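Local coordinates for protein PlaB phospholipase (Legionella pneumophila, PDB 6ZTI) that probably hydrolyses phospholipids as a virulence-associated alpha/beta hydrolase whose activity is controlled by NAD(H)-mediated assembly into tetramers, at residues R107-M110 with D111-K115; D311-T314 with K315-K319; I404-P407 with K408-G411; R416-A419 with Y420-S424. All coordinates share one frame; numbering follows the deposited sequence. Where two conformers were deposited one is given.

Overall arrangement
Contact 1, the first along the chain, lies in helix 102-114 of the parallel-sheet hydrolase domain, between strands 93-99 and 123-129. Contact 2 follows in helix 300-320, its centre about 31 Å from that of contact 1; its threonines reach strand 257-261, outermost in that sheet within this chain. The chain then returns to the mixed sheet, begun earlier by strands 231-238 and 245-252. Contact 3 turns the chain from helix 397-404 into strand 412-419, and contact 4 marks where that strand ends and the hairpin toward strand 429-439 begins. Nearest atoms of contacts 3 and 4 are about 12 Å apart, and both approach NAD-binding residues. All four are local and run in series, none nested or crossed.

Contact 1: residues R107-M110 with D111-K115; sequences RKWM and DLYFK
Arg107 O accepts the amide of Asp111, the first of four successive i-to-i+4 bonds in this part of helix 102-114, the helical crossover of the beta-alpha-beta unit made with strands 93-99 and 123-129. The Arg107 side chain leaves this turn, reaching Asn133 and Asn177 through its guanidinium group. Lys108 bends at chi2 (65°), which folds its aliphatic chain back over the next turn, where CE rests 3.8 Å from Leu112 CG. Its NZ lies too far from the Asp111 carboxylate for direct pairing; a water bridges them instead, accepting from Lys108 NZ at 2.9 Å and donating to Asp111 OD2 at 2.8 Å. The other carboxylate oxygen, OD1, is held by Ser179 and Tyr183. Trp109 carries the aromatic cluster. With CG anti to the backbone N (chi1 167°), the indole swings beside the following turn, where CD1 packs tightly on Tyr113 CD2 at 3.3 Å, the five-membered ring and the phenol meeting obliquely. Phe114 turns its edge toward the face of the six-membered ring in an offset edge-to-face pair, with centroids 5.6 Å apart and planes at 65°. Trp109 NE1 bonds Asp77 of helix 69-89, which helps to set the rotation of the indole. Met110 packs its side chain on Trp180 and Leu126, while its carbonyl closes the series: Phe114 N donates to Met110 O at 2.8 Å.

Contact 2: residues D311-T314 with K315-K319; sequences DNIT and KETQK
Ile313 O takes the shortest backbone bond here, from Thr317 N at 2.8 Å and nearly straight (168° at the hydrogen). Lys315, Glu316 and Gln318 donate in the same i-to-i+4 pattern to Asp311, Asn312 and Thr314, evidence of a regular alpha-helical stretch. Thr317 OG1 lies 2.9 Å from Ile313 O, placed there by a chi1 of -64° that sets the hydroxyl beside its own backbone N, and Val260 O is its partner on strand 257-261. On another side of the helix, Lys315 and Asp311 form a salt bridge one turn apart. Lys315 NZ stands 3.2 Å from Asp311 OD2 and 3.5 Å from Asp311 OD1, so both carboxylate oxygens are engaged, but only by weak bonds. The lysine bends at its last torsion to bring the ammonium group in, while Lys315 CE lies 3.5 Å from Asp311 OD2. Van der Waals contacts are looser: methyl CG2 of Ile313 is 3.9 Å from Thr317 OG1, and Thr314 CG2 lies alongside the Gln318 amide, 3.7 Å from OE1. This segment of helix 300-320 turns its threonines toward strand 257-261 of the parallel sheet, where Thr314 OG1 bonds Val260 N. Gln318 NE2 reaches Gln198, just beyond strand 191-197, and Asn450, shortly before strand 452-463.

Contact 3: residues I404-P407 with K408-G411; sequences INTP and KMQG
Met409 folds back over Ile404 and Thr406 where the chain leaves helix 397-404 and turns into strand 412-419. The turn combines an inverse gamma turn centred on Asn405 with an ST motif headed by Thr406. From the backbone outward, Met409 CB first meets Ile404 O at 3.1 Å, a close approach, and Thr406 OG1 at 3.4 Å. CG then runs alongside that same hydroxyl. Bends at chi2 (-82°) and chi3 redirect the chain so that the terminal CE comes to Ile404 CG1, 4.1 Å away, while Val330 of a third subunit packs against the methionine.

The evidence for the ST motif is a double grip by one residue. Thr406 OG1, at a chi1 of 73° that tucks it between its own N and carbonyl carbon, accepts Met409 N at 3.2 Å. Thr406 O meanwhile accepts Gln410 N at 2.9 Å, almost on the carbonyl's own axis, and makes a weaker bond with Met409 N. A further bond closes the loop: Gly411 N donates to Ile404 O at 2.9 Å, from above the carbonyl plane. Gly411 has a phi of +82°, a conformation well suited to glycine.

The loop borders the NAD sites. The side chain of Ile404 comes within about 5 Å of that of Leu373, a binding-site residue. Asn405 ND2 is held by Glu401 and the Leu440 carbonyl, while its other amide atom, OD1, sits 3.3 Å from Gly411 CA.

Contact 4: residues R416-A419 with Y420-S424; sequences RVKA and YPESS
Lys418 lays its chain across the outer end of the Tyr420 ring, with CD 3.1 Å from Tyr420 OH. A first torsion of -174° and nearly extended inner bonds carry the lysine that far, and NZ then donates to Tyr420 OH at 2.8 Å. Lys418 was modelled in two conformers, so this bond is established only for the conformer described. In the same conformer CE lies implausibly close to the Glu422 carboxylate, which leaves its exact pose doubtful. The ion pair from Lys418 NZ to Glu422 OE1 is long, at 3.8 Å.

Backbone geometry frames the group. Ala419 O stands over one face of the Tyr420 ring, 3.8 Å from CG, and Glu422 CB lies 3.7 Å from Ala419 O. The peptide before Pro421 is cis, and that proline packs on Thr66 of a second subunit.

Tyr420 OH also bonds Asp359 OD2, so in this conformer the phenol links the lysine to a residue of an NAD-binding site. Lys418 and Tyr420 continue the backbone pairing with Asp359 and Asp357, while Pro421 pairs with Tyr431. This is characteristic of a strand end opening into a beta hairpin, here between antiparallel strands 412-419 and 429-439.

Contact 1: residues R107-M110 with D111-K115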
loop_
_atom_site.group_PDB
_atom_site.type_symbol
_atom_site.label_atom_id
_atom_site.label_comp_id
_atom_site.label_asym_id
_atom_site.label_seq_id
_atom_site.Cartn_x
_atom_site.Cartn_y
_atom_site.Cartn_z
ATOM N N ARG B 107 -32.691 -8.146 5.441
ATOM C CA ARG B 107 -32.558 -7.700 6.824
ATOM C C ARG B 107 -32.099 -6.247 6.906
ATOM O O ARG B 107 -32.480 -5.532 7.833
ATOM C CB ARG B 107 -31.589 -8.593 7.587
ATOM C CG ARG B 107 -32.099 -10.033 7.820
ATOM C CD ARG B 107 -31.383 -10.674 8.964
ATOM N NE ARG B 107 -29.949 -10.819 8.734
ATOM C CZ ARG B 107 -28.987 -10.242 9.449
ATOM N NH1 ARG B 107 -29.258 -9.427 10.470
ATOM N NH2 ARG B 107 -27.724 -10.486 9.129
ATOM N N LYS B 108 -31.243 -5.813 5.979
ATOM C CA LYS B 108 -30.865 -4.408 5.900
ATOM C C LYS B 108 -32.050 -3.543 5.482
ATOM O O LYS B 108 -32.238 -2.435 6.001
ATOM C CB LYS B 108 -29.706 -4.256 4.914
ATOM C CG LYS B 108 -29.244 -2.838 4.693
ATOM C CD LYS B 108 -28.647 -2.196 5.929
ATOM C CE LYS B 108 -28.123 -0.788 5.608
ATOM N NZ LYS B 108 -27.693 -0.058 6.804
ATOM N N TRP B 109 -32.855 -4.029 4.534
ATOM C CA TRP B 109 -34.067 -3.318 4.148
ATOM C C TRP B 109 -35.013 -3.147 5.333
ATOM O O TRP B 109 -35.509 -2.042 5.589
ATOM C CB TRP B 109 -34.759 -4.066 3.010
ATOM C CG TRP B 109 -36.153 -3.577 2.762
ATOM C CD1 TRP B 109 -36.522 -2.441 2.106
ATOM C CD2 TRP B 109 -37.367 -4.208 3.184
ATOM N NE1 TRP B 109 -37.892 -2.323 2.096
ATOM C CE2 TRP B 109 -38.435 -3.394 2.751
ATOM C CE3 TRP B 109 -37.654 -5.372 3.891
ATOM C CZ2 TRP B 109 -39.763 -3.715 3.000
ATOM C CZ3 TRP B 109 -38.975 -5.694 4.132
ATOM C CH2 TRP B 109 -40.013 -4.872 3.688
ATOM N N MET B 110 -35.275 -4.236 6.069
ATOM C CA MET B 110 -36.060 -4.130 7.294
ATOM C C MET B 110 -35.467 -3.081 8.231
ATOM O O MET B 110 -36.196 -2.286 8.828
ATOM C CB MET B 110 -36.124 -5.489 8.005
ATOM C CG MET B 110 -36.934 -6.543 7.276
ATOM S SD MET B 110 -36.755 -8.213 7.941
ATOM C CE MET B 110 -37.441 -7.943 9.582
ATOM N N ASP B 111 -34.140 -3.045 8.346
ATOM C CA ASP B 111 -33.507 -2.126 9.286
ATOM C C ASP B 111 -33.627 -0.690 8.792
ATOM O O ASP B 111 -33.857 0.227 9.585
ATOM C CB ASP B 111 -32.042 -2.532 9.490
ATOM C CG ASP B 111 -31.428 -1.955 10.759
ATOM O OD1 ASP B 111 -31.859 -2.333 11.863
ATOM O OD2 ASP B 111 -30.483 -1.145 10.648
ATOM N N LEU B 112 -33.504 -0.477 7.482
ATOM C CA LEU B 112 -33.545 0.886 6.955
ATOM C C LEU B 112 -34.942 1.489 7.064
ATOM O O LEU B 112 -35.084 2.689 7.314
ATOM C CB LEU B 112 -33.079 0.903 5.498
ATOM C CG LEU B 112 -31.572 0.823 5.236
ATOM C CD1 LEU B 112 -31.331 0.601 3.765
ATOM C CD2 LEU B 112 -30.834 2.087 5.706
ATOM N N TYR B 113 -35.986 0.677 6.881
ATOM C CA TYR B 113 -37.347 1.187 6.732
ATOM C C TYR B 113 -38.285 0.852 7.884
ATOM O O TYR B 113 -39.314 1.514 8.010
ATOM C CB TYR B 113 -37.969 0.665 5.423
ATOM C CG TYR B 113 -37.288 1.221 4.198
ATOM C CD1 TYR B 113 -37.647 2.463 3.689
ATOM C CD2 TYR B 113 -36.271 0.519 3.565
ATOM C CE1 TYR B 113 -37.013 2.989 2.570
ATOM C CE2 TYR B 113 -35.632 1.034 2.453
ATOM C CZ TYR B 113 -36.010 2.271 1.959
ATOM O OH TYR B 113 -35.363 2.790 0.856
ATOM N N PHE B 114 -37.959 -0.126 8.746
ATOM C CA PHE B 114 -38.957 -0.556 9.723
ATOM C C PHE B 114 -38.388 -0.901 11.093
ATOM O O PHE B 114 -39.106 -1.488 11.915
ATOM C CB PHE B 114 -39.730 -1.752 9.171
ATOM C CG PHE B 114 -40.601 -1.404 7.999
ATOM C CD1 PHE B 114 -41.802 -0.770 8.196
ATOM C CD2 PHE B 114 -40.203 -1.682 6.705
ATOM C CE1 PHE B 114 -42.602 -0.426 7.124
ATOM C CE2 PHE B 114 -40.990 -1.339 5.641
ATOM C CZ PHE B 114 -42.197 -0.710 5.851
ATOM N N LYS B 115 -37.151 -0.492 11.388
ATOM C CA LYS B 115 -36.458 -0.989 12.570
ATOM C C LYS B 115 -37.313 -0.845 13.821
ATOM O O LYS B 115 -37.612 -1.825 14.511
ATOM C CB LYS B 115 -35.136 -0.250 12.758
ATOM C CG LYS B 115 -34.411 -0.662 14.038
ATOM C CD LYS B 115 -32.988 -0.110 14.107
ATOM C CE LYS B 115 -32.401 -0.221 15.523
ATOM N NZ LYS B 115 -32.416 -1.606 16.040
HETATM O O HOH W 1 -30.022 0.480 8.442
#

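Contact 2: residues D311-T314 with K315-K319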
loop_
_atom_site.group_PDB
_atom_site.type_symbol
_atom_site.label_atom_id
_atom_site.label_comp_id
_atom_site.label_asym_id
_atom_site.label_seq_id
_atom_site.Cartn_x
_atom_site.Cartn_y
_atom_site.Cartn_z
ATOM N N ASP B 311 -35.075 -27.921 15.090
ATOM C CA ASP B 311 -33.959 -28.268 15.961
ATOM C C ASP B 311 -33.734 -29.777 15.990
ATOM O O ASP B 311 -32.587 -30.240 15.996
ATOM C CB ASP B 311 -34.201 -27.738 17.376
ATOM C CG ASP B 311 -33.010 -27.991 18.291
ATOM O OD1 ASP B 311 -31.915 -27.475 17.983
ATOM O OD2 ASP B 311 -33.154 -28.726 19.288
ATOM N N ASN B 312 -34.813 -30.558 16.015
ATOM C CA ASN B 312 -34.677 -32.006 15.929
ATOM C C ASN B 312 -34.040 -32.424 14.606
ATOM O O ASN B 312 -33.204 -33.333 14.575
ATOM C CB ASN B 312 -36.039 -32.681 16.082
ATOM C CG ASN B 312 -36.551 -32.642 17.499
ATOM O OD1 ASN B 312 -35.792 -32.394 18.439
ATOM N ND2 ASN B 312 -37.845 -32.902 17.666
ATOM N N ILE B 313 -34.447 -31.794 13.500
ATOM C CA ILE B 313 -33.849 -32.102 12.199
ATOM C C ILE B 313 -32.362 -31.758 12.206
ATOM O O ILE B 313 -31.537 -32.486 11.649
ATOM C CB ILE B 313 -34.588 -31.353 11.072
ATOM C CG1 ILE B 313 -36.072 -31.747 11.005
ATOM C CG2 ILE B 313 -33.923 -31.595 9.721
ATOM C CD1 ILE B 313 -36.331 -33.230 10.858
ATOM N N THR B 314 -32.002 -30.619 12.790
ATOM C CA THR B 314 -30.592 -30.261 12.902
ATOM C C THR B 314 -29.807 -31.344 13.638
ATOM O O THR B 314 -28.736 -31.768 13.191
ATOM C CB THR B 314 -30.469 -28.916 13.618
ATOM O OG1 THR B 314 -31.056 -27.896 12.798
ATOM C CG2 THR B 314 -29.022 -28.555 13.883
ATOM N N LYS B 315 -30.322 -31.796 14.782
ATOM C CA LYS B 315 -29.624 -32.819 15.556
ATOM C C LYS B 315 -29.462 -34.099 14.752
ATOM O O LYS B 315 -28.412 -34.748 14.803
ATOM C CB LYS B 315 -30.385 -33.097 16.852
ATOM C CG LYS B 315 -30.116 -32.058 17.925
ATOM C CD LYS B 315 -31.245 -31.972 18.933
ATOM C CE LYS B 315 -30.822 -31.179 20.162
ATOM N NZ LYS B 315 -30.187 -29.885 19.787
ATOM N N GLU B 316 -30.498 -34.478 14.008
ATOM C CA GLU B 316 -30.455 -35.705 13.220
ATOM C C GLU B 316 -29.491 -35.575 12.047
ATOM O O GLU B 316 -28.708 -36.492 11.770
ATOM C CB GLU B 316 -31.866 -36.044 12.728
ATOM C CG GLU B 316 -31.956 -37.242 11.809
ATOM C CD GLU B 316 -33.327 -37.369 11.153
ATOM O OE1 GLU B 316 -33.913 -36.331 10.770
ATOM O OE2 GLU B 316 -33.819 -38.508 11.017
ATOM N N THR B 317 -29.549 -34.452 11.332
ATOM C CA THR B 317 -28.653 -34.234 10.206
ATOM C C THR B 317 -27.200 -34.331 10.638
ATOM O O THR B 317 -26.384 -34.981 9.979
ATOM C CB THR B 317 -28.915 -32.862 9.589
ATOM O OG1 THR B 317 -30.243 -32.826 9.051
ATOM C CG2 THR B 317 -27.893 -32.562 8.482
ATOM N N GLN B 318 -26.853 -33.670 11.739
ATOM C CA GLN B 318 -25.445 -33.552 12.074
ATOM C C GLN B 318 -24.886 -34.858 12.618
ATOM O O GLN B 318 -23.705 -35.151 12.410
ATOM C CB GLN B 318 -25.255 -32.379 13.035
ATOM C CG GLN B 318 -25.546 -31.046 12.345
ATOM C CD GLN B 318 -25.160 -29.812 13.154
ATOM O OE1 GLN B 318 -25.534 -29.658 14.320
ATOM N NE2 GLN B 318 -24.430 -28.907 12.515
ATOM N N LYS B 319 -25.711 -35.683 13.266
ATOM C CA LYS B 319 -25.243 -37.019 13.628
ATOM C C LYS B 319 -25.038 -37.885 12.387
ATOM O O LYS B 319 -24.001 -38.549 12.248
ATOM C CB LYS B 319 -26.229 -37.681 14.596
ATOM C CG LYS B 319 -26.305 -36.982 15.933
ATOM C CD LYS B 319 -25.200 -37.444 16.869
ATOM C CE LYS B 319 -25.423 -36.923 18.286
ATOM N NZ LYS B 319 -26.770 -37.303 18.827
#

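Contact 3: residues I404-P407 with K408-G411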
loop_
_atom_site.group_PDB
_atom_site.type_symbol
_atom_site.label_atom_id
_atom_site.label_comp_id
_atom_site.label_asym_id
_atom_site.label_seq_id
_atom_site.Cartn_x
_atom_site.Cartn_y
_atom_site.Cartn_z
ATOM N N ILE B 404 -12.544 -29.721 27.371
ATOM C CA ILE B 404 -12.568 -28.776 28.480
ATOM C C ILE B 404 -13.445 -29.286 29.618
ATOM O O ILE B 404 -13.124 -29.096 30.797
ATOM C CB ILE B 404 -13.026 -27.399 27.949
ATOM C CG1 ILE B 404 -11.883 -26.761 27.150
ATOM C CG2 ILE B 404 -13.488 -26.484 29.075
ATOM C CD1 ILE B 404 -12.269 -25.493 26.398
ATOM N N ASN B 405 -14.538 -29.975 29.302
ATOM C CA ASN B 405 -15.467 -30.433 30.338
ATOM C C ASN B 405 -15.044 -31.827 30.803
ATOM O O ASN B 405 -15.735 -32.828 30.613
ATOM C CB ASN B 405 -16.902 -30.413 29.828
ATOM C CG ASN B 405 -17.489 -29.005 29.761
ATOM O OD1 ASN B 405 -17.006 -28.081 30.412
ATOM N ND2 ASN B 405 -18.539 -28.841 28.969
ATOM N N THR B 406 -13.875 -31.863 31.431
ATOM C CA THR B 406 -13.316 -33.046 32.065
ATOM C C THR B 406 -12.908 -32.667 33.476
ATOM O O THR B 406 -12.724 -31.482 33.777
ATOM C CB THR B 406 -12.094 -33.602 31.319
ATOM O OG1 THR B 406 -10.960 -32.741 31.521
ATOM C CG2 THR B 406 -12.375 -33.736 29.827
ATOM N N PRO B 407 -12.761 -33.647 34.371
ATOM C CA PRO B 407 -12.308 -33.317 35.730
ATOM C C PRO B 407 -11.034 -32.492 35.752
ATOM O O PRO B 407 -10.946 -31.529 36.523
ATOM C CB PRO B 407 -12.109 -34.698 36.377
ATOM C CG PRO B 407 -13.032 -35.591 35.630
ATOM C CD PRO B 407 -13.062 -35.082 34.221
ATOM N N LYS B 408 -10.041 -32.835 34.926
ATOM C CA LYS B 408 -8.760 -32.143 35.009
ATOM C C LYS B 408 -8.841 -30.743 34.414
ATOM O O LYS B 408 -8.134 -29.837 34.860
ATOM C CB LYS B 408 -7.677 -32.960 34.311
ATOM C CG LYS B 408 -7.221 -34.202 35.091
ATOM C CD LYS B 408 -6.393 -35.127 34.194
ATOM C CE LYS B 408 -5.886 -36.358 34.933
ATOM N NZ LYS B 408 -5.875 -37.565 34.048
ATOM N N MET B 409 -9.720 -30.531 33.445
ATOM C CA MET B 409 -9.786 -29.236 32.785
ATOM C C MET B 409 -10.825 -28.303 33.403
ATOM O O MET B 409 -10.824 -27.104 33.091
ATOM C CB MET B 409 -10.048 -29.461 31.301
ATOM C CG MET B 409 -8.870 -30.141 30.601
ATOM S SD MET B 409 -7.598 -28.939 30.169
ATOM C CE MET B 409 -8.414 -28.114 28.786
ATOM N N GLN B 410 -11.683 -28.821 34.283
ATOM C CA GLN B 410 -12.597 -28.072 35.139
ATOM C C GLN B 410 -13.631 -27.272 34.364
ATOM O O GLN B 410 -14.387 -26.499 34.963
ATOM C CB GLN B 410 -11.839 -27.139 36.087
ATOM C CG GLN B 410 -10.769 -27.836 36.926
ATOM C CD GLN B 410 -10.215 -26.936 38.024
ATOM O OE1 GLN B 410 -10.719 -25.837 38.262
ATOM N NE2 GLN B 410 -9.173 -27.403 38.700
ATOM N N GLY B 411 -13.704 -27.436 33.055
ATOM C CA GLY B 411 -14.641 -26.665 32.272
ATOM C C GLY B 411 -14.172 -25.273 31.924
ATOM O O GLY B 411 -14.950 -24.508 31.349
#

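Contact 4: residues R416-A419 with Y420-S424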
loop_
_atom_site.group_PDB
_atom_site.type_symbol
_atom_site.label_atom_id
_atom_site.label_comp_id
_atom_site.label_asym_id
_atom_site.label_seq_id
_atom_site.Cartn_x
_atom_site.Cartn_y
_atom_site.Cartn_z
ATOM N N ARG B 416 -7.329 -14.019 26.747
ATOM C CA ARG B 416 -6.320 -13.067 27.176
ATOM C C ARG B 416 -5.960 -12.207 25.972
ATOM O O ARG B 416 -5.704 -12.731 24.878
ATOM C CB ARG B 416 -5.091 -13.771 27.750
ATOM C CG ARG B 416 -3.918 -12.851 27.941
ATOM C CD ARG B 416 -2.746 -13.517 28.695
ATOM N NE ARG B 416 -2.867 -13.365 30.150
ATOM C CZ ARG B 416 -1.845 -13.359 31.011
ATOM N NH1 ARG B 416 -0.594 -13.490 30.578
ATOM N NH2 ARG B 416 -2.074 -13.199 32.314
ATOM N N VAL B 417 -5.981 -10.893 26.166
ATOM C CA VAL B 417 -5.683 -9.929 25.118
ATOM C C VAL B 417 -4.505 -9.097 25.586
ATOM O O VAL B 417 -4.565 -8.463 26.649
ATOM C CB VAL B 417 -6.875 -9.020 24.797
ATOM C CG1 VAL B 417 -6.459 -7.989 23.761
ATOM C CG2 VAL B 417 -8.034 -9.828 24.304
ATOM N N LYS B 418 -3.443 -9.106 24.799
ATOM C CA LYS B 418 -2.261 -8.285 25.022
ATOM C C LYS B 418 -2.202 -7.273 23.882
ATOM O O LYS B 418 -1.924 -7.645 22.740
ATOM C CB LYS B 418 -1.014 -9.168 25.063
ATOM C CG LYS B 418 0.290 -8.468 25.421
ATOM C CD LYS B 418 1.447 -9.459 25.341
ATOM C CE LYS B 418 2.794 -8.785 25.540
ATOM N NZ LYS B 418 3.892 -9.451 24.779
ATOM N N ALA B 419 -2.482 -6.007 24.183
ATOM C CA ALA B 419 -2.406 -4.953 23.182
ATOM C C ALA B 419 -1.080 -4.222 23.350
ATOM O O ALA B 419 -0.479 -4.237 24.427
ATOM C CB ALA B 419 -3.580 -3.988 23.299
ATOM N N TYR B 420 -0.607 -3.618 22.264
ATOM C CA TYR B 420 0.676 -2.932 22.273
ATOM C C TYR B 420 0.481 -1.471 21.902
ATOM O O TYR B 420 -0.435 -1.143 21.142
ATOM C CB TYR B 420 1.677 -3.574 21.296
ATOM C CG TYR B 420 1.897 -5.032 21.582
ATOM C CD1 TYR B 420 2.896 -5.449 22.445
ATOM C CD2 TYR B 420 1.076 -5.997 21.016
ATOM C CE1 TYR B 420 3.072 -6.783 22.724
ATOM C CE2 TYR B 420 1.245 -7.316 21.290
ATOM C CZ TYR B 420 2.239 -7.712 22.138
ATOM O OH TYR B 420 2.383 -9.048 22.398
ATOM N N PRO B 421 1.316 -0.562 22.443
ATOM C CA PRO B 421 2.386 -0.831 23.421
ATOM C C PRO B 421 1.828 -1.268 24.772
ATOM O O PRO B 421 0.682 -0.938 25.081
ATOM C CB PRO B 421 3.108 0.511 23.534
ATOM C CG PRO B 421 2.091 1.511 23.176
ATOM C CD PRO B 421 1.180 0.879 22.160
ATOM N N GLU B 422 2.618 -2.006 25.552
ATOM C CA GLU B 422 2.130 -2.644 26.770
ATOM C C GLU B 422 2.691 -2.052 28.057
ATOM O O GLU B 422 2.328 -2.521 29.138
ATOM C CB GLU B 422 2.435 -4.149 26.739
ATOM C CG GLU B 422 3.901 -4.468 26.513
ATOM C CD GLU B 422 4.223 -5.933 26.739
ATOM O OE1 GLU B 422 3.336 -6.664 27.232
ATOM O OE2 GLU B 422 5.358 -6.350 26.423
ATOM N N SER B 423 3.550 -1.042 27.988
ATOM C CA SER B 423 4.073 -0.460 29.216
ATOM C C SER B 423 4.520 0.971 28.957
ATOM O O SER B 423 4.749 1.373 27.814
ATOM C CB SER B 423 5.242 -1.279 29.768
ATOM O OG SER B 423 6.421 -1.039 29.017
ATOM N N SER B 424 4.654 1.727 30.053
ATOM C CA SER B 424 5.181 3.087 29.975
ATOM C C SER B 424 6.560 3.118 29.336
ATOM O O SER B 424 6.894 4.069 28.620
ATOM C CB SER B 424 5.243 3.704 31.375
ATOM O OG SER B 424 3.946 4.023 31.851
#